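Local coordinates for protein beta-lactamase II (Erythrobacter litoralis, PDB 6V72) that probably hydrolyses the ring of beta-lactam antibiotics to substituted beta-amino acids, as a zinc-dependent class B enzyme of the metallo-beta-lactamase superfamily, at residues L55-G59 with D60-L64; G143-G147 with E148-S152. All blocks are in the same frame, centred on the assembly; numbering follows the deposited sequence.

Interaction 1. Residues L55-G59 with D60-L64; sequences LVVNG and DNTIL. With EDO (1,2-ethanediol), chain K.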
ATOM      1  N   LEU A  55      18.727  11.353  16.470  1.00 13.37           N
ATOM      2  CA  LEU A  55      19.104  12.233  17.565  1.00 13.29           C
ATOM      3  C   LEU A  55      20.531  12.677  17.274  1.00 14.78           C
ATOM      4  O   LEU A  55      21.437  11.839  17.195  1.00 16.55           O
ATOM      5  CB  LEU A  55      18.974  11.501  18.906  1.00 16.45           C
ATOM      6  CG  LEU A  55      19.100  12.274  20.192  1.00 20.15           C
ATOM      7  CD1 LEU A  55      17.944  13.250  20.412  1.00 17.67           C
ATOM      8  CD2 LEU A  55      19.142  11.244  21.317  1.00 21.78           C
ATOM      9  N   VAL A  56      20.727  13.976  17.042  1.00 13.77           N
ATOM     10  CA  VAL A  56      21.985  14.499  16.516  1.00 14.27           C
ATOM     11  C   VAL A  56      22.594  15.440  17.543  1.00 14.70           C
ATOM     12  O   VAL A  56      21.954  16.412  17.956  1.00 17.42           O
ATOM     13  CB  VAL A  56      21.772  15.227  15.172  1.00 14.54           C
ATOM     14  CG1 VAL A  56      23.100  15.821  14.662  1.00 19.99           C
ATOM     15  CG2 VAL A  56      21.160  14.274  14.158  1.00 14.83           C
ATOM     16  N   VAL A  57      23.847  15.174  17.918  1.00 15.69           N
ATOM     17  CA  VAL A  57      24.560  16.013  18.872  1.00 18.05           C
ATOM     18  C   VAL A  57      24.998  17.315  18.214  1.00 19.05           C
ATOM     19  O   VAL A  57      25.551  17.328  17.108  1.00 20.98           O
ATOM     20  CB  VAL A  57      25.770  15.262  19.440  1.00 20.20           C
ATOM     21  CG1 VAL A  57      26.649  16.221  20.273  1.00 21.03           C
ATOM     22  CG2 VAL A  57      25.315  14.049  20.262  1.00 20.43           C
ATOM     23  N   ASN A  58      24.784  18.423  18.918  1.00 18.02           N
ATOM     24  CA  ASN A  58      25.378  19.709  18.551  1.00 17.46           C
ATOM     25  C   ASN A  58      25.856  20.367  19.841  1.00 21.33           C
ATOM     26  O   ASN A  58      25.045  20.918  20.590  1.00 21.17           O
ATOM     27  CB  ASN A  58      24.384  20.600  17.822  1.00 18.08           C
ATOM     28  CG  ASN A  58      24.981  21.950  17.446  1.00 19.73           C
ATOM     29  OD1 ASN A  58      25.938  22.416  18.070  1.00 21.91           O
ATOM     30  ND2 ASN A  58      24.416  22.589  16.428  1.00 20.59           N
ATOM     31  N   GLY A  59      27.168  20.319  20.084  1.00 22.25           N
ATOM     32  CA  GLY A  59      27.700  20.933  21.284  1.00 23.09           C
ATOM     33  C   GLY A  59      27.183  20.197  22.494  1.00 24.64           C
ATOM     34  O   GLY A  59      27.329  18.976  22.607  1.00 26.90           O
ATOM     35  N   ASP A  60      26.552  20.937  23.406  1.00 25.75           N
ATOM     36  CA  ASP A  60      26.042  20.382  24.649  1.00 24.98           C
ATOM     37  C   ASP A  60      24.556  20.056  24.591  1.00 20.87           C
ATOM     38  O   ASP A  60      23.941  19.825  25.642  1.00 22.03           O
ATOM     39  CB  ASP A  60      26.312  21.344  25.807  1.00 30.02           C
ATOM     40  CG  ASP A  60      27.800  21.571  26.049  1.00 40.89           C
ATOM     41  OD1 ASP A  60      28.597  20.606  25.947  1.00 43.31           O
ATOM     42  OD2 ASP A  60      28.170  22.727  26.342  1.00 46.75           O
ATOM     43  N   ASN A  61      23.961  20.027  23.400  1.00 19.17           N
ATOM     44  CA  ASN A  61      22.554  19.679  23.246  1.00 18.31           C
ATOM     45  C   ASN A  61      22.391  18.693  22.099  1.00 16.97           C
ATOM     46  O   ASN A  61      23.343  18.356  21.389  1.00 20.15           O
ATOM     47  CB  ASN A  61      21.696  20.923  22.999  1.00 20.04           C
ATOM     48  CG  ASN A  61      21.557  21.782  24.251  1.00 22.40           C
ATOM     49  OD1 ASN A  61      22.249  22.797  24.413  1.00 26.50           O
ATOM     50  ND2 ASN A  61      20.679  21.360  25.162  1.00 25.78           N
ATOM     51  N   THR A  62      21.159  18.214  21.936  1.00 17.64           N
ATOM     52  CA  THR A  62      20.816  17.378  20.795  1.00 15.60           C
ATOM     53  C   THR A  62      19.645  17.966  20.037  1.00 15.71           C
ATOM     54  O   THR A  62      18.873  18.777  20.557  1.00 16.45           O
ATOM     55  CB  THR A  62      20.468  15.934  21.205  1.00 17.76           C
ATOM     56  OG1 THR A  62      19.562  15.949  22.321  1.00 17.62           O
ATOM     57  CG2 THR A  62      21.732  15.156  21.596  1.00 20.25           C
ATOM     58  N   ILE A  63      19.536  17.542  18.781  0.61 13.16           N
ATOM     59  CA  ILE A  63      18.416  17.872  17.902  0.61 14.05           C
ATOM     60  C   ILE A  63      17.727  16.576  17.521  0.61 12.14           C
ATOM     61  O   ILE A  63      18.385  15.609  17.121  0.61 14.46           O
ATOM     62  CB  ILE A  63      18.878  18.629  16.649  0.61 16.45           C
ATOM     63  CG1 ILE A  63      19.497  19.960  17.053  0.61 19.04           C
ATOM     64  CG2 ILE A  63      17.716  18.857  15.707  0.61 17.40           C
ATOM     65  CD1 ILE A  63      20.707  20.276  16.263  0.61 19.91           C
ATOM     66  N   LEU A  64      16.410  16.558  17.652  1.00 13.10           N
ATOM     67  CA  LEU A  64      15.598  15.369  17.410  1.00 13.20           C
ATOM     68  C   LEU A  64      14.971  15.440  16.023  1.00 10.74           C
ATOM     69  O   LEU A  64      14.405  16.472  15.650  1.00 12.89           O
ATOM     70  CB  LEU A  64      14.503  15.255  18.473  1.00 13.19           C
ATOM     71  CG  LEU A  64      13.549  14.052  18.382  1.00 12.79           C
ATOM     72  CD1 LEU A  64      14.290  12.764  18.559  1.00 14.10           C
ATOM     73  CD2 LEU A  64      12.437  14.203  19.409  1.00 15.76           C
TER
HETATM   74  C1  EDO K 310      27.099  14.938  14.965  1.00 24.71           C
HETATM   75  O1  EDO K 310      27.646  15.671  16.075  1.00 25.69           O
HETATM   76  C2  EDO K 310      26.633  15.910  13.882  1.00 25.65           C
HETATM   77  O2  EDO K 310      27.729  16.708  13.425  1.00 28.54           O

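Interaction 2. Residues G143-G147 with E148-S152; sequences GWATG and EAAQS. With CA (calcium ion), chain D.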
ATOM      1  N   GLY A 143      13.840  24.545  -2.290  1.00 15.33           N
ATOM      2  CA  GLY A 143      13.542  23.506  -1.337  1.00 13.60           C
ATOM      3  C   GLY A 143      14.395  23.519  -0.087  1.00 11.19           C
ATOM      4  O   GLY A 143      14.171  22.681   0.792  1.00 12.37           O
ATOM      5  N   TRP A 144      15.345  24.453   0.035  1.00 13.02           N
ATOM      6  CA  TRP A 144      16.253  24.464   1.179  1.00 12.12           C
ATOM      7  C   TRP A 144      15.728  25.357   2.291  1.00 12.61           C
ATOM      8  O   TRP A 144      15.231  26.452   2.040  1.00 13.82           O
ATOM      9  CB  TRP A 144      17.643  24.936   0.761  1.00 13.74           C
ATOM     10  CG  TRP A 144      18.318  23.947  -0.115  1.00 13.00           C
ATOM     11  CD1 TRP A 144      18.496  24.034  -1.472  1.00 15.28           C
ATOM     12  CD2 TRP A 144      18.889  22.700   0.293  1.00 14.67           C
ATOM     13  NE1 TRP A 144      19.157  22.913  -1.926  1.00 15.37           N
ATOM     14  CE2 TRP A 144      19.404  22.079  -0.863  1.00 15.63           C
ATOM     15  CE3 TRP A 144      18.989  22.031   1.525  1.00 14.20           C
ATOM     16  CZ2 TRP A 144      20.037  20.835  -0.825  1.00 15.19           C
ATOM     17  CZ3 TRP A 144      19.634  20.787   1.563  1.00 15.40           C
ATOM     18  CH2 TRP A 144      20.145  20.206   0.388  1.00 15.88           C
ATOM     19  N   ALA A 145      15.858  24.888   3.526  1.00 13.34           N
ATOM     20  CA  ALA A 145      15.460  25.714   4.652  1.00 11.45           C
ATOM     21  C   ALA A 145      16.378  26.920   4.787  1.00 10.43           C
ATOM     22  O   ALA A 145      17.563  26.895   4.424  1.00 15.41           O
ATOM     23  CB  ALA A 145      15.475  24.902   5.953  1.00 13.30           C
ATOM     24  N   THR A 146      15.816  27.993   5.328  1.00 11.42           N
ATOM     25  CA  THR A 146      16.581  29.202   5.602  1.00 13.35           C
ATOM     26  C   THR A 146      16.134  29.728   6.953  1.00 12.72           C
ATOM     27  O   THR A 146      15.333  29.097   7.649  1.00 13.83           O
ATOM     28  CB  THR A 146      16.361  30.262   4.517  1.00 18.50           C
ATOM     29  OG1 THR A 146      17.174  31.442   4.801  1.00 22.50           O
ATOM     30  CG2 THR A 146      14.855  30.611   4.437  1.00 16.23           C
ATOM     31  N   GLY A 147      16.677  30.869   7.342  1.00 13.68           N
ATOM     32  CA  GLY A 147      16.173  31.501   8.535  1.00 12.43           C
ATOM     33  C   GLY A 147      16.370  30.689   9.801  1.00 10.89           C
ATOM     34  O   GLY A 147      17.351  29.938   9.964  1.00 12.63           O
ATOM     35  N   GLU A 148      15.408  30.860  10.727  1.00 11.30           N
ATOM     36  CA  GLU A 148      15.530  30.282  12.059  1.00 12.49           C
ATOM     37  C   GLU A 148      15.591  28.755  12.029  1.00 11.34           C
ATOM     38  O   GLU A 148      16.304  28.148  12.838  1.00 14.02           O
ATOM     39  CB  GLU A 148      14.372  30.749  12.937  1.00 15.17           C
ATOM     40  CG  GLU A 148      14.561  32.127  13.515  1.00 21.53           C
ATOM     41  CD  GLU A 148      15.751  32.219  14.461  1.00 23.94           C
ATOM     42  OE1 GLU A 148      16.134  31.187  15.065  1.00 26.00           O
ATOM     43  OE2 GLU A 148      16.301  33.328  14.604  1.00 23.58           O
ATOM     44  N   ALA A 149      14.843  28.112  11.122  1.00 10.81           N
ATOM     45  CA  ALA A 149      14.903  26.654  11.045  1.00 10.87           C
ATOM     46  C   ALA A 149      16.316  26.189  10.696  1.00 12.31           C
ATOM     47  O   ALA A 149      16.850  25.253  11.300  1.00 12.71           O
ATOM     48  CB  ALA A 149      13.901  26.126  10.008  1.00 14.77           C
ATOM     49  N   ALA A 150      16.943  26.837   9.718  1.00 10.85           N
ATOM     50  CA  ALA A 150      18.283  26.435   9.316  1.00 11.91           C
ATOM     51  C   ALA A 150      19.289  26.655  10.432  1.00 12.53           C
ATOM     52  O   ALA A 150      20.156  25.807  10.659  1.00 14.52           O
ATOM     53  CB  ALA A 150      18.696  27.204   8.062  1.00 12.98           C
ATOM     54  N   GLN A 151      19.177  27.784  11.150  1.00 11.71           N
ATOM     55  CA  GLN A 151      20.081  28.037  12.272  1.00 12.79           C
ATOM     56  C   GLN A 151      19.834  27.063  13.410  1.00 14.20           C
ATOM     57  O   GLN A 151      20.785  26.536  14.007  1.00 18.39           O
ATOM     58  CB  GLN A 151      19.899  29.464  12.775  1.00 14.68           C
ATOM     59  CG  GLN A 151      20.922  29.901  13.823  1.00 18.19           C
ATOM     60  CD  GLN A 151      20.630  31.299  14.346  1.00 20.90           C
ATOM     61  OE1 GLN A 151      19.562  31.557  14.882  1.00 24.57           O
ATOM     62  NE2 GLN A 151      21.571  32.203  14.177  1.00 29.78           N
ATOM     63  N   SER A 152      18.567  26.830  13.737  1.00 15.12           N
ATOM     64  CA  SER A 152      18.220  26.093  14.946  1.00 15.04           C
ATOM     65  C   SER A 152      18.430  24.601  14.813  1.00 14.93           C
ATOM     66  O   SER A 152      18.616  23.919  15.826  1.00 16.88           O
ATOM     67  CB  SER A 152      16.760  26.349  15.327  1.00 17.94           C
ATOM     68  OG  SER A 152      16.511  27.741  15.506  1.00 21.62           O
TER
HETATM   69 CA    CA D 303      17.900  32.131  16.473  0.78 20.83          CA
HETATM   70  O   HOH W   1      12.793  29.003   9.353  1.00 15.47           O
HETATM   71  O   HOH W   2      18.021  29.677  16.801  1.00 32.50           O

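Interaction 1. Residues L55-G59 with D60-L64
Leu-55 lays its CD1 methyl against the side chain of Thr-62, 3.7 Å from OG1, and the two side chains cross at a slant. With CG anti to the backbone N (chi1 -170°), the branch leans over the partner strand, where CD1 also meets CD1 of Leu-64 at 4.1 Å. These apolar ends lie on the face that packs on helix 71-84, touching Trp-80 and Ile-77, and the Thr-62 hydroxyl there is satisfied by the carbonyl of Lys-87. Val-56 is the hydrogen-bonded partner of Ile-63: Val-56 N donates to Ile-63 O at 2.9 Å, in the carbonyl plane, and Ile-63 N returns a bond to Val-56 O. Beta-branched residues suit these extended positions. The two strands are neighbours in the large sheet of the metallo-beta-lactamase fold and form a tight antiparallel beta hairpin, reversed by a type II' turn from Asn-58 to Asn-61. Val-57, in a non-hydrogen-bonded pair, sets its CG2 4.0 Å from CG2 of Thr-62, while its carbonyl O points out of the hairpin and accepts a bond from O1 of an ethanediol. Asn-58 N reaches Asn-61 O nearly straight (171° at the hydrogen); the return bond, from Asn-61 N to Asn-58 O at 3.1 Å, comes from above the carbonyl plane. In one of its two conformers, Ile-63 CD1 lies against CB of Asn-58, whose ND2 binds the carbonyl of Ala-154. Gly-59 takes the first corner with a positive phi (66°), easily reached without a side chain, and the carboxylate of Asp-60 lies at the exposed tip.

Interaction 2. Residues G143-G147 with E148-S152
Ala-145 and Ala-150 meet methyl to methyl, CB to CB at 4.5 Å, where the chain leaves the short edge strand and turns into helix 147-153. Small methyls suit this turn; Ala-149 is the buried one, against Ile-137 and Trp-116, where its methyl probably lets the helix lie close to the sheet. Gly-147, at phi 63°, makes the bend, and its carbonyl O accepts Gln-151 N at 3.1 Å, almost in line with the carbonyl bond. The preceding link is slacker, for Ala-150 N reaches Thr-146 O only weakly, and a water bridges that same oxygen to Ala-149 N. On the solvent side the long side chains swing outward to a calcium ion. Glu-148, bent at chi2 (-63°), grips it with both carboxylate oxygens, OE1 at 2.5 Å and OE2 at 2.7 Å. The extended Gln-151 adds OE1 at 2.4 Å. A water on the metal donates to Ser-152 OG, which itself donates to Glu-148 O at 2.7 Å from the face opposite Ser-152 N. Ligands about one helical turn apart thus make the exposed first turn a calcium site, and the ion probably offsets the carboxylate's negative charge.

Overall arrangement
Interaction 1 closes a hairpin within the large mixed sheet, whereas interaction 2 leads from its edge strand, 145-146, into the helix beyond. Their centres lie 16 Å apart, yet they touch loosely: in one of its two conformers, Ile-63 CD1 lies 4.2 Å from Ser-152 O. Arg-90, on the strand beside 61-65, joins them further, touching the side chains of Asn-58 and Asn-61 and donating to the carbonyl of Ser-152. The side chain of Asn-58 comes within about 9 Å of that of Gln-151 and lies about 12 Å from the calcium ion of interaction 2. Neither contains a zinc ligand, such as His-96, His-98 or His-165, and no zinc is bound to this chain in the model.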